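Local coordinates for CCMAN5 (Cellulosimicrobium cellulans, PDB 2XSG), which is a bacterial family 92 glycosidase that probably hydrolyses alpha-mannosidic linkages with the help of a bound calcium ion, and enables mannose-6-phosphate modification of yeast-produced lysosomal enzymes, at residues R447-V459 and L511-S523. Residues are numbered along the deposited sequence; the frame is centred on the assembly and turned at random.
Sequences RRGYVAGNPGASV and LLTPRAADGSWQS
Y450 drives its hydroxyl into the turn at A516-G519, where OH donates to A516 O at 2.8 Å, with a C=O...O angle of 167°. The same carbonyl closes the type I turn by accepting from G519 N, giving it two donors. With CG between the backbone N and the carbonyl carbon (chi1 59°), the Y450 side chain crosses that of R515 at about a right angle, though ring and guanidinium planes are nearly parallel; R515 CD comes within 3.5 Å of Y450 CZ, and R448 CD lies over one ring face. R448 then spends NH1 on Y450 O (2.9 Å), while A517 CA sits over one face of its guanidinium. An alanine in place of Y450 would probably cost A516 O its donor besides the turn's own N-H and open a gap between R448 and R515. The backbone link lies at the type II turn V451-N454: G453 N gives a nearly straight bond (167°) to R515 O, approaching from above the carbonyl plane, and a water joins V451 O to R515 N. This turn lies in the link between helices 443-448 and 455-474 in the catalytic domain, and N454 N-caps the second helix, its OD1 accepting from A457 N at 3.1 Å. Opposite it runs the loop leaving strand 508-512, which pairs antiparallel with strand 496-497. R515, extended from CG to NE, sends NE to G519 O at 2.9 Å in the guanidinium plane and NH1 to the carbonyl of K494, with W521 CZ2 over the centre of one guanidinium face. Toward the helix the contact turns apolar: P455 packs on P514, both touching L539, and V459 CG1 meets L512 CD1 tip to tip at 3.7 Å, with L495 also on L512.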
ATOM      1  N   ARG A 447      12.973  -1.957  34.565  1.00 13.71           N
ATOM      2  CA  ARG A 447      14.036  -1.446  35.416  1.00 14.84           C
ATOM      3  C   ARG A 447      15.073  -0.619  34.635  1.00 14.35           C
ATOM      4  O   ARG A 447      15.392   0.511  35.027  1.00 14.50           O
ATOM      5  CB  ARG A 447      14.673  -2.600  36.193  1.00 15.45           C
ATOM      6  CG  ARG A 447      15.823  -2.182  37.098  1.00 19.16           C
ATOM      7  CD  ARG A 447      15.887  -3.039  38.342  1.00 23.57           C
ATOM      8  NE  ARG A 447      14.950  -2.558  39.358  1.00 28.44           N
ATOM      9  CZ  ARG A 447      13.830  -3.182  39.717  1.00 28.12           C
ATOM     10  NH1 ARG A 447      13.495  -4.339  39.152  1.00 27.93           N
ATOM     11  NH2 ARG A 447      13.056  -2.649  40.654  1.00 27.17           N
ATOM     12  N   ARG A 448      15.569  -1.148  33.514  1.00 13.72           N
ATOM     13  CA  ARG A 448      16.646  -0.462  32.791  1.00 13.37           C
ATOM     14  C   ARG A 448      16.153   0.567  31.762  1.00 12.75           C
ATOM     15  O   ARG A 448      16.894   1.490  31.381  1.00 13.12           O
ATOM     16  CB  ARG A 448      17.641  -1.469  32.184  1.00 13.43           C
ATOM     17  CG  ARG A 448      17.216  -2.056  30.831  1.00 14.22           C
ATOM     18  CD  ARG A 448      18.269  -2.987  30.278  1.00 13.91           C
ATOM     19  NE  ARG A 448      18.204  -4.326  30.860  1.00 15.31           N
ATOM     20  CZ  ARG A 448      17.528  -5.336  30.328  1.00 14.60           C
ATOM     21  NH1 ARG A 448      16.837  -5.156  29.203  1.00 13.51           N
ATOM     22  NH2 ARG A 448      17.535  -6.519  30.922  1.00 13.68           N
ATOM     23  N   GLY A 449      14.908   0.409  31.314  1.00 12.29           N
ATOM     24  CA  GLY A 449      14.292   1.349  30.377  1.00 11.12           C
ATOM     25  C   GLY A 449      14.418   1.037  28.893  1.00 10.89           C
ATOM     26  O   GLY A 449      14.125   1.903  28.059  1.00 10.56           O
ATOM     27  N   TYR A 450      14.812  -0.193  28.554  1.00 10.23           N
ATOM     28  CA  TYR A 450      15.009  -0.595  27.148  1.00 11.01           C
ATOM     29  C   TYR A 450      15.226  -2.107  26.976  1.00 10.82           C
ATOM     30  O   TYR A 450      15.618  -2.808  27.915  1.00 11.13           O
ATOM     31  CB  TYR A 450      16.185   0.165  26.513  1.00 10.97           C
ATOM     32  CG  TYR A 450      17.488  -0.058  27.249  1.00 12.82           C
ATOM     33  CD1 TYR A 450      18.346  -1.103  26.897  1.00 13.41           C
ATOM     34  CD2 TYR A 450      17.847   0.758  28.326  1.00 12.21           C
ATOM     35  CE1 TYR A 450      19.538  -1.318  27.585  1.00 12.68           C
ATOM     36  CE2 TYR A 450      19.040   0.552  29.017  1.00 13.06           C
ATOM     37  CZ  TYR A 450      19.872  -0.485  28.651  1.00 12.89           C
ATOM     38  OH  TYR A 450      21.048  -0.679  29.349  1.00 11.83           O
ATOM     39  N   VAL A 451      14.990  -2.600  25.767  1.00 10.99           N
ATOM     40  CA  VAL A 451      15.249  -4.005  25.446  1.00 10.44           C
ATOM     41  C   VAL A 451      16.743  -4.170  25.141  1.00 10.92           C
ATOM     42  O   VAL A 451      17.267  -3.527  24.228  1.00 10.51           O
ATOM     43  CB  VAL A 451      14.385  -4.475  24.249  1.00 10.88           C
ATOM     44  CG1 VAL A 451      14.556  -5.982  24.010  1.00 10.08           C
ATOM     45  CG2 VAL A 451      12.906  -4.123  24.485  1.00  9.94           C
ATOM     46  N   ALA A 452      17.417  -5.019  25.924  1.00 10.92           N
ATOM     47  CA  ALA A 452      18.863  -5.250  25.805  1.00 11.06           C
ATOM     48  C   ALA A 452      19.280  -5.706  24.409  1.00 11.13           C
ATOM     49  O   ALA A 452      18.736  -6.676  23.885  1.00 11.12           O
ATOM     50  CB  ALA A 452      19.324  -6.282  26.856  1.00 10.83           C
ATOM     51  N   GLY A 453      20.253  -5.018  23.814  1.00 11.26           N
ATOM     52  CA  GLY A 453      20.751  -5.386  22.477  1.00 10.92           C
ATOM     53  C   GLY A 453      19.756  -5.288  21.320  1.00 10.80           C
ATOM     54  O   GLY A 453      20.031  -5.762  20.211  1.00 10.88           O
ATOM     55  N   ASN A 454      18.603  -4.670  21.558  1.00  9.60           N
ATOM     56  CA  ASN A 454      17.563  -4.582  20.532  1.00  9.68           C
ATOM     57  C   ASN A 454      17.032  -3.139  20.382  1.00  9.28           C
ATOM     58  O   ASN A 454      15.920  -2.844  20.789  1.00  9.10           O
ATOM     59  CB  ASN A 454      16.429  -5.587  20.817  1.00  9.21           C
ATOM     60  CG  ASN A 454      15.570  -5.890  19.586  1.00  9.67           C
ATOM     61  OD1 ASN A 454      15.461  -5.085  18.664  1.00 10.10           O
ATOM     62  ND2 ASN A 454      14.960  -7.063  19.576  1.00  8.85           N
ATOM     63  N   PRO A 455      17.845  -2.239  19.797  1.00  9.02           N
ATOM     64  CA  PRO A 455      17.416  -0.843  19.698  1.00  9.01           C
ATOM     65  C   PRO A 455      16.150  -0.681  18.848  1.00  8.56           C
ATOM     66  O   PRO A 455      15.366   0.229  19.086  1.00  9.09           O
ATOM     67  CB  PRO A 455      18.629  -0.138  19.057  1.00  8.76           C
ATOM     68  CG  PRO A 455      19.379  -1.227  18.361  1.00  8.85           C
ATOM     69  CD  PRO A 455      19.182  -2.446  19.212  1.00  8.91           C
ATOM     70  N   GLY A 456      15.943  -1.579  17.893  1.00  8.37           N
ATOM     71  CA  GLY A 456      14.793  -1.502  16.989  1.00  7.30           C
ATOM     72  C   GLY A 456      13.480  -1.735  17.700  1.00  7.25           C
ATOM     73  O   GLY A 456      12.525  -0.980  17.512  1.00  6.79           O
ATOM     74  N   ALA A 457      13.429  -2.788  18.518  1.00  6.33           N
ATOM     75  CA  ALA A 457      12.229  -3.107  19.273  1.00  5.98           C
ATOM     76  C   ALA A 457      11.893  -1.988  20.275  1.00  5.57           C
ATOM     77  O   ALA A 457      10.714  -1.704  20.518  1.00  4.71           O
ATOM     78  CB  ALA A 457      12.394  -4.459  19.996  1.00  5.96           C
ATOM     79  N   SER A 458      12.932  -1.363  20.841  1.00  5.22           N
ATOM     80  CA  SER A 458      12.769  -0.251  21.796  1.00  5.00           C
ATOM     81  C   SER A 458      12.122   0.968  21.161  1.00  4.39           C
ATOM     82  O   SER A 458      11.093   1.427  21.646  1.00  4.13           O
ATOM     83  CB  SER A 458      14.098   0.148  22.455  1.00  5.23           C
ATOM     84  OG  SER A 458      14.644  -0.930  23.215  1.00  7.79           O
ATOM     85  N   VAL A 459      12.706   1.486  20.075  1.00  4.17           N
ATOM     86  CA  VAL A 459      12.138   2.661  19.400  1.00  3.77           C
ATOM     87  C   VAL A 459      10.726   2.385  18.886  1.00  3.97           C
ATOM     88  O   VAL A 459       9.875   3.273  18.877  1.00  3.70           O
ATOM     89  CB  VAL A 459      13.030   3.224  18.227  1.00  3.56           C
ATOM     90  CG1 VAL A 459      14.357   3.803  18.739  1.00  3.40           C
ATOM     91  CG2 VAL A 459      13.277   2.165  17.185  1.00  3.81           C
ATOM     92  N   LEU A 511      23.670   9.148  18.801  1.00  4.73           N
ATOM     93  CA  LEU A 511      22.923   8.308  17.857  1.00  4.48           C
ATOM     94  C   LEU A 511      22.419   7.042  18.523  1.00  4.88           C
ATOM     95  O   LEU A 511      23.093   6.465  19.390  1.00  5.05           O
ATOM     96  CB  LEU A 511      23.803   7.888  16.679  1.00  3.91           C
ATOM     97  CG  LEU A 511      24.415   8.889  15.722  1.00  4.25           C
ATOM     98  CD1 LEU A 511      25.317   8.112  14.766  1.00  5.04           C
ATOM     99  CD2 LEU A 511      23.341   9.642  14.970  1.00  4.43           C
ATOM    100  N   LEU A 512      21.241   6.601  18.092  1.00  5.28           N
ATOM    101  CA  LEU A 512      20.703   5.312  18.471  1.00  5.45           C
ATOM    102  C   LEU A 512      21.791   4.252  18.336  1.00  5.72           C
ATOM    103  O   LEU A 512      22.404   4.118  17.273  1.00  5.44           O
ATOM    104  CB  LEU A 512      19.510   4.962  17.584  1.00  4.96           C
ATOM    105  CG  LEU A 512      18.810   3.618  17.846  1.00  4.89           C
ATOM    106  CD1 LEU A 512      18.046   3.615  19.197  1.00  3.14           C
ATOM    107  CD2 LEU A 512      17.858   3.296  16.714  1.00  3.13           C
ATOM    108  N   THR A 513      22.019   3.523  19.428  1.00  5.99           N
ATOM    109  CA  THR A 513      23.073   2.508  19.546  1.00  7.09           C
ATOM    110  C   THR A 513      22.573   1.345  20.433  1.00  7.12           C
ATOM    111  O   THR A 513      21.919   1.590  21.448  1.00  7.73           O
ATOM    112  CB  THR A 513      24.353   3.133  20.180  1.00  6.74           C
ATOM    113  OG1 THR A 513      24.758   4.260  19.414  1.00  8.52           O
ATOM    114  CG2 THR A 513      25.517   2.156  20.222  1.00  7.69           C
ATOM    115  N   PRO A 514      22.862   0.076  20.057  1.00  7.25           N
ATOM    116  CA  PRO A 514      22.440  -1.006  20.939  1.00  7.88           C
ATOM    117  C   PRO A 514      23.161  -0.916  22.304  1.00  8.26           C
ATOM    118  O   PRO A 514      24.335  -0.523  22.380  1.00  8.06           O
ATOM    119  CB  PRO A 514      22.869  -2.264  20.179  1.00  7.81           C
ATOM    120  CG  PRO A 514      24.042  -1.799  19.356  1.00  7.11           C
ATOM    121  CD  PRO A 514      23.626  -0.431  18.907  1.00  6.88           C
ATOM    122  N   ARG A 515      22.449  -1.289  23.354  1.00  9.12           N
ATOM    123  CA  ARG A 515      22.953  -1.163  24.713  1.00  9.63           C
ATOM    124  C   ARG A 515      22.724  -2.462  25.453  1.00 10.08           C
ATOM    125  O   ARG A 515      21.629  -3.024  25.418  1.00  9.39           O
ATOM    126  CB  ARG A 515      22.244  -0.021  25.425  1.00  9.63           C
ATOM    127  CG  ARG A 515      23.094   0.708  26.439  1.00  9.80           C
ATOM    128  CD  ARG A 515      22.256   1.692  27.258  1.00 10.32           C
ATOM    129  NE  ARG A 515      23.096   2.374  28.250  1.00 11.51           N
ATOM    130  CZ  ARG A 515      22.774   3.498  28.882  1.00 10.89           C
ATOM    131  NH1 ARG A 515      21.613   4.106  28.650  1.00  9.26           N
ATOM    132  NH2 ARG A 515      23.628   4.015  29.751  1.00 10.70           N
ATOM    133  N   ALA A 516      23.783  -2.936  26.112  1.00 10.96           N
ATOM    134  CA  ALA A 516      23.763  -4.185  26.849  1.00 11.40           C
ATOM    135  C   ALA A 516      22.879  -4.072  28.101  1.00 11.89           C
ATOM    136  O   ALA A 516      22.505  -2.965  28.520  1.00 11.53           O
ATOM    137  CB  ALA A 516      25.197  -4.603  27.225  1.00 10.99           C
ATOM    138  N   ALA A 517      22.556  -5.219  28.688  1.00 12.66           N
ATOM    139  CA  ALA A 517      21.778  -5.254  29.922  1.00 13.83           C
ATOM    140  C   ALA A 517      22.401  -4.403  31.040  1.00 14.62           C
ATOM    141  O   ALA A 517      21.686  -3.684  31.729  1.00 14.66           O
ATOM    142  CB  ALA A 517      21.545  -6.694  30.378  1.00 14.13           C
ATOM    143  N   ASP A 518      23.729  -4.438  31.174  1.00 15.63           N
ATOM    144  CA  ASP A 518      24.416  -3.710  32.254  1.00 16.58           C
ATOM    145  C   ASP A 518      24.629  -2.212  31.962  1.00 16.73           C
ATOM    146  O   ASP A 518      25.344  -1.511  32.692  1.00 17.15           O
ATOM    147  CB  ASP A 518      25.733  -4.417  32.654  1.00 16.96           C
ATOM    148  CG  ASP A 518      26.811  -4.367  31.560  1.00 19.00           C
ATOM    149  OD1 ASP A 518      26.630  -3.682  30.527  1.00 20.56           O
ATOM    150  OD2 ASP A 518      27.866  -5.011  31.743  1.00 19.45           O
ATOM    151  N   GLY A 519      24.001  -1.722  30.898  1.00 16.64           N
ATOM    152  CA  GLY A 519      24.186  -0.337  30.469  1.00 16.47           C
ATOM    153  C   GLY A 519      25.406  -0.026  29.601  1.00 16.38           C
ATOM    154  O   GLY A 519      25.537   1.102  29.115  1.00 16.55           O
ATOM    155  N   SER A 520      26.312  -0.995  29.424  1.00 16.17           N
ATOM    156  CA  SER A 520      27.445  -0.855  28.484  1.00 15.99           C
ATOM    157  C   SER A 520      26.876  -0.642  27.103  1.00 15.14           C
ATOM    158  O   SER A 520      25.923  -1.327  26.721  1.00 15.09           O
ATOM    159  CB  SER A 520      28.270  -2.145  28.394  1.00 16.18           C
ATOM    160  OG  SER A 520      28.751  -2.564  29.649  1.00 19.32           O
ATOM    161  N   TRP A 521      27.466   0.272  26.340  1.00 14.40           N
ATOM    162  CA  TRP A 521      27.104   0.410  24.931  1.00 13.14           C
ATOM    163  C   TRP A 521      27.690  -0.754  24.143  1.00 13.02           C
ATOM    164  O   TRP A 521      28.782  -1.241  24.478  1.00 13.01           O
ATOM    165  CB  TRP A 521      27.594   1.738  24.390  1.00 13.13           C
ATOM    166  CG  TRP A 521      26.909   2.867  25.043  1.00 10.96           C
ATOM    167  CD1 TRP A 521      27.412   3.678  26.018  1.00 10.37           C
ATOM    168  CD2 TRP A 521      25.563   3.300  24.803  1.00 10.59           C
ATOM    169  NE1 TRP A 521      26.460   4.612  26.398  1.00 10.51           N
ATOM    170  CE2 TRP A 521      25.318   4.404  25.669  1.00 10.27           C
ATOM    171  CE3 TRP A 521      24.545   2.876  23.935  1.00  7.28           C
ATOM    172  CZ2 TRP A 521      24.102   5.091  25.680  1.00  8.83           C
ATOM    173  CZ3 TRP A 521      23.327   3.553  23.955  1.00  7.36           C
ATOM    174  CH2 TRP A 521      23.122   4.657  24.814  1.00  8.20           C
ATOM    175  N   GLN A 522      26.963  -1.229  23.135  1.00 12.09           N
ATOM    176  CA  GLN A 522      27.469  -2.318  22.299  1.00 12.01           C
ATOM    177  C   GLN A 522      28.035  -1.779  20.994  1.00 11.94           C
ATOM    178  O   GLN A 522      27.527  -0.810  20.436  1.00 11.14           O
ATOM    179  CB  GLN A 522      26.395  -3.389  22.048  1.00 12.07           C
ATOM    180  CG  GLN A 522      26.040  -4.208  23.311  1.00 12.28           C
ATOM    181  CD  GLN A 522      24.819  -5.105  23.128  1.00 11.45           C
ATOM    182  OE1 GLN A 522      24.666  -6.112  23.816  1.00 12.10           O
ATOM    183  NE2 GLN A 522      23.967  -4.759  22.184  1.00 10.89           N
ATOM    184  N   SER A 523      29.106  -2.408  20.527  1.00 12.26           N
ATOM    185  CA  SER A 523      29.779  -2.005  19.300  1.00 12.74           C
ATOM    186  C   SER A 523      28.867  -2.192  18.081  1.00 12.27           C
ATOM    187  O   SER A 523      28.232  -3.233  17.940  1.00 12.26           O
ATOM    188  CB  SER A 523      31.073  -2.823  19.147  1.00 13.41           C
ATOM    189  OG  SER A 523      31.572  -2.745  17.823  1.00 15.64           O
TER
HETATM  190  O   HOH W   1      19.337  -1.722  22.796  1.00  7.29           O